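Local coordinates for protein probable zinc protease (Pseudomonas aeruginosa, PDB 4NNZ) that forms one subunit of a heterodimeric zinc protease of the peptidase M16 family and probably has metallopeptidase activity, at residues 151-156 / 225-230. Residues are numbered along the deposited sequence; the frame is centred on the assembly and turned at random.
Sequences AAYPAS and PLELAE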
ATOM      1  N   ALA A 151      -0.151   5.473  -7.023  1.00 29.67           N
ATOM      2  CA  ALA A 151       0.035   4.716  -8.232  1.00 29.56           C
ATOM      3  C   ALA A 151       1.488   4.430  -8.576  1.00 32.40           C
ATOM      4  O   ALA A 151       1.793   3.400  -9.082  1.00 34.24           O
ATOM      5  CB  ALA A 151      -0.663   5.372  -9.382  1.00 31.26           C
ATOM      6  N   ALA A 152       2.369   5.366  -8.315  1.00 31.13           N
ATOM      7  CA  ALA A 152       3.782   5.193  -8.539  1.00 31.43           C
ATOM      8  C   ALA A 152       4.522   4.199  -7.650  1.00 31.65           C
ATOM      9  O   ALA A 152       5.552   3.720  -8.013  1.00 31.97           O
ATOM     10  CB  ALA A 152       4.476   6.525  -8.563  1.00 32.33           C
ATOM     11  N   TYR A 153       3.985   3.882  -6.500  1.00 34.58           N
ATOM     12  CA  TYR A 153       4.686   3.015  -5.588  1.00 36.01           C
ATOM     13  C   TYR A 153       3.821   1.847  -5.159  1.00 35.83           C
ATOM     14  O   TYR A 153       3.425   1.734  -4.037  1.00 36.95           O
ATOM     15  CB  TYR A 153       5.141   3.790  -4.365  1.00 36.27           C
ATOM     16  CG  TYR A 153       6.354   4.655  -4.510  1.00 36.31           C
ATOM     17  CD1 TYR A 153       7.582   4.132  -4.784  1.00 37.18           C
ATOM     18  CD2 TYR A 153       6.265   5.987  -4.311  1.00 36.68           C
ATOM     19  CE1 TYR A 153       8.686   4.937  -4.881  1.00 38.94           C
ATOM     20  CE2 TYR A 153       7.351   6.790  -4.398  1.00 36.99           C
ATOM     21  CZ  TYR A 153       8.555   6.263  -4.689  1.00 37.29           C
ATOM     22  OH  TYR A 153       9.595   7.099  -4.758  1.00 36.84           O
ATOM     23  N   PRO A 154       3.575   0.912  -6.060  1.00 38.25           N
ATOM     24  CA  PRO A 154       2.656  -0.169  -5.766  1.00 38.58           C
ATOM     25  C   PRO A 154       3.046  -1.032  -4.593  1.00 39.37           C
ATOM     26  O   PRO A 154       2.181  -1.405  -3.856  1.00 40.97           O
ATOM     27  CB  PRO A 154       2.740  -1.024  -7.009  1.00 36.43           C
ATOM     28  CG  PRO A 154       3.116  -0.118  -8.065  1.00 36.47           C
ATOM     29  CD  PRO A 154       3.999   0.876  -7.461  1.00 39.21           C
ATOM     30  N   ALA A 155       4.302  -1.382  -4.454  1.00 37.50           N
ATOM     31  CA  ALA A 155       4.685  -2.300  -3.423  1.00 41.60           C
ATOM     32  C   ALA A 155       5.300  -1.717  -2.182  1.00 45.13           C
ATOM     33  O   ALA A 155       5.274  -2.341  -1.152  1.00 55.22           O
ATOM     34  CB  ALA A 155       5.600  -3.345  -3.998  1.00 41.61           C
ATOM     35  N   SER A 156       5.904  -0.555  -2.274  1.00 44.79           N
ATOM     36  CA  SER A 156       6.576   0.024  -1.125  1.00 43.67           C
ATOM     37  C   SER A 156       5.755   0.911  -0.224  1.00 40.12           C
ATOM     38  O   SER A 156       4.702   1.318  -0.545  1.00 40.66           O
ATOM     39  CB  SER A 156       7.857   0.729  -1.537  1.00 46.16           C
ATOM     40  OG  SER A 156       7.619   1.970  -2.117  1.00 41.53           O
ATOM     41  N   PRO A 225      12.081   0.367   1.907  1.00 46.13           N
ATOM     42  CA  PRO A 225      10.943   0.338   1.012  1.00 45.71           C
ATOM     43  C   PRO A 225      11.357   0.174  -0.425  1.00 45.54           C
ATOM     44  O   PRO A 225      11.501   1.121  -1.137  1.00 46.18           O
ATOM     45  CB  PRO A 225      10.307   1.697   1.216  1.00 49.12           C
ATOM     46  CG  PRO A 225      10.932   2.264   2.399  1.00 47.18           C
ATOM     47  CD  PRO A 225      12.284   1.702   2.453  1.00 47.77           C
ATOM     48  N   LEU A 226      11.580  -1.063  -0.804  1.00 46.41           N
ATOM     49  CA  LEU A 226      11.849  -1.457  -2.156  1.00 44.02           C
ATOM     50  C   LEU A 226      10.608  -1.578  -2.964  1.00 44.45           C
ATOM     51  O   LEU A 226       9.582  -1.950  -2.486  1.00 47.52           O
ATOM     52  CB  LEU A 226      12.534  -2.799  -2.175  1.00 44.50           C
ATOM     53  CG  LEU A 226      13.646  -2.920  -1.180  1.00 44.00           C
ATOM     54  CD1 LEU A 226      14.274  -4.257  -1.388  1.00 47.65           C
ATOM     55  CD2 LEU A 226      14.641  -1.827  -1.428  1.00 44.54           C
ATOM     56  N   GLU A 227      10.752  -1.340  -4.234  1.00 47.90           N
ATOM     57  CA  GLU A 227       9.653  -1.269  -5.124  1.00 47.31           C
ATOM     58  C   GLU A 227       9.993  -2.191  -6.262  1.00 47.03           C
ATOM     59  O   GLU A 227      11.101  -2.623  -6.365  1.00 47.23           O
ATOM     60  CB  GLU A 227       9.499   0.163  -5.593  1.00 45.61           C
ATOM     61  CG  GLU A 227       8.322   0.371  -6.482  1.00 47.89           C
ATOM     62  CD  GLU A 227       7.059  -0.074  -5.814  1.00 55.53           C
ATOM     63  OE1 GLU A 227       6.815   0.378  -4.700  1.00 58.48           O
ATOM     64  OE2 GLU A 227       6.333  -0.882  -6.387  1.00 51.22           O
ATOM     65  N   LEU A 228       9.032  -2.518  -7.097  1.00 47.01           N
ATOM     66  CA  LEU A 228       9.304  -3.289  -8.273  1.00 45.99           C
ATOM     67  C   LEU A 228      10.153  -2.445  -9.152  1.00 47.31           C
ATOM     68  O   LEU A 228      10.001  -1.260  -9.190  1.00 49.09           O
ATOM     69  CB  LEU A 228       8.022  -3.605  -8.997  1.00 48.55           C
ATOM     70  CG  LEU A 228       7.108  -4.708  -8.502  1.00 50.23           C
ATOM     71  CD1 LEU A 228       6.806  -4.549  -7.038  1.00 55.31           C
ATOM     72  CD2 LEU A 228       5.828  -4.655  -9.270  1.00 51.32           C
ATOM     73  N   ALA A 229      11.091  -3.057  -9.831  1.00 46.59           N
ATOM     74  CA  ALA A 229      11.860  -2.375 -10.834  1.00 44.30           C
ATOM     75  C   ALA A 229      11.060  -1.944 -12.043  1.00 42.13           C
ATOM     76  O   ALA A 229      11.227  -0.868 -12.520  1.00 42.67           O
ATOM     77  CB  ALA A 229      13.022  -3.230 -11.251  1.00 43.41           C
ATOM     78  N   GLU A 230      10.200  -2.799 -12.548  1.00 45.69           N
ATOM     79  CA  GLU A 230       9.398  -2.467 -13.699  1.00 46.36           C
ATOM     80  C   GLU A 230       7.944  -2.732 -13.431  1.00 46.30           C
ATOM     81  O   GLU A 230       7.437  -3.743 -13.804  1.00 50.04           O
ATOM     82  CB  GLU A 230       9.855  -3.242 -14.905  1.00 46.93           C
ATOM     83  CG  GLU A 230      11.103  -2.690 -15.535  1.00 52.19           C
ATOM     84  CD  GLU A 230      11.607  -3.509 -16.700  1.00 52.00           C
ATOM     85  OE1 GLU A 230      12.484  -4.337 -16.490  1.00 51.91           O
ATOM     86  OE2 GLU A 230      11.163  -3.315 -17.830  1.00 50.33           O
TER
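The carboxylate of Glu227 reaches into the turn that follows helix 140-152 and takes up the backbone N-H groups of Ala155 and Ser156. Glu227 OE2 receives Ala155 N at 2.8 Å through the syn lone pair, in a fairly straight bond (161°). Ser156 N meets Glu227 OE1 at 2.8 Å, also on the syn side but 27° out of the carboxylate plane. Ser156 OG donates to Glu227 OE1 at 3.1 Å, nearly in line with its C-O bond. Two backbone bonds and a hydroxyl thus fix the carboxylate's rotation. CG lies anti to the backbone N of Glu227 (chi1 -177°), and a bend at chi2 turns the acid into the loop. Around it the packing is close: Pro154 CD lies 3.1 Å from Glu227 OE2, the Tyr153 ring presents its edge to Glu227 OE1, and Ala155 CB touches Leu228 CD1 at 3.5 Å. The looser side is at Leu226, whose CB points away from the turn and whose partly exposed side chain packs on Arg171 of the second subunit. Glu227 N is hydrogen-bonded to Asp308 OD2. A side-chain carboxylate bridging consecutive main-chain amides here joins the turn after helix 140-152 to the linker leading into strand 233-240, consistent with the two-domain M16 peptidase fold.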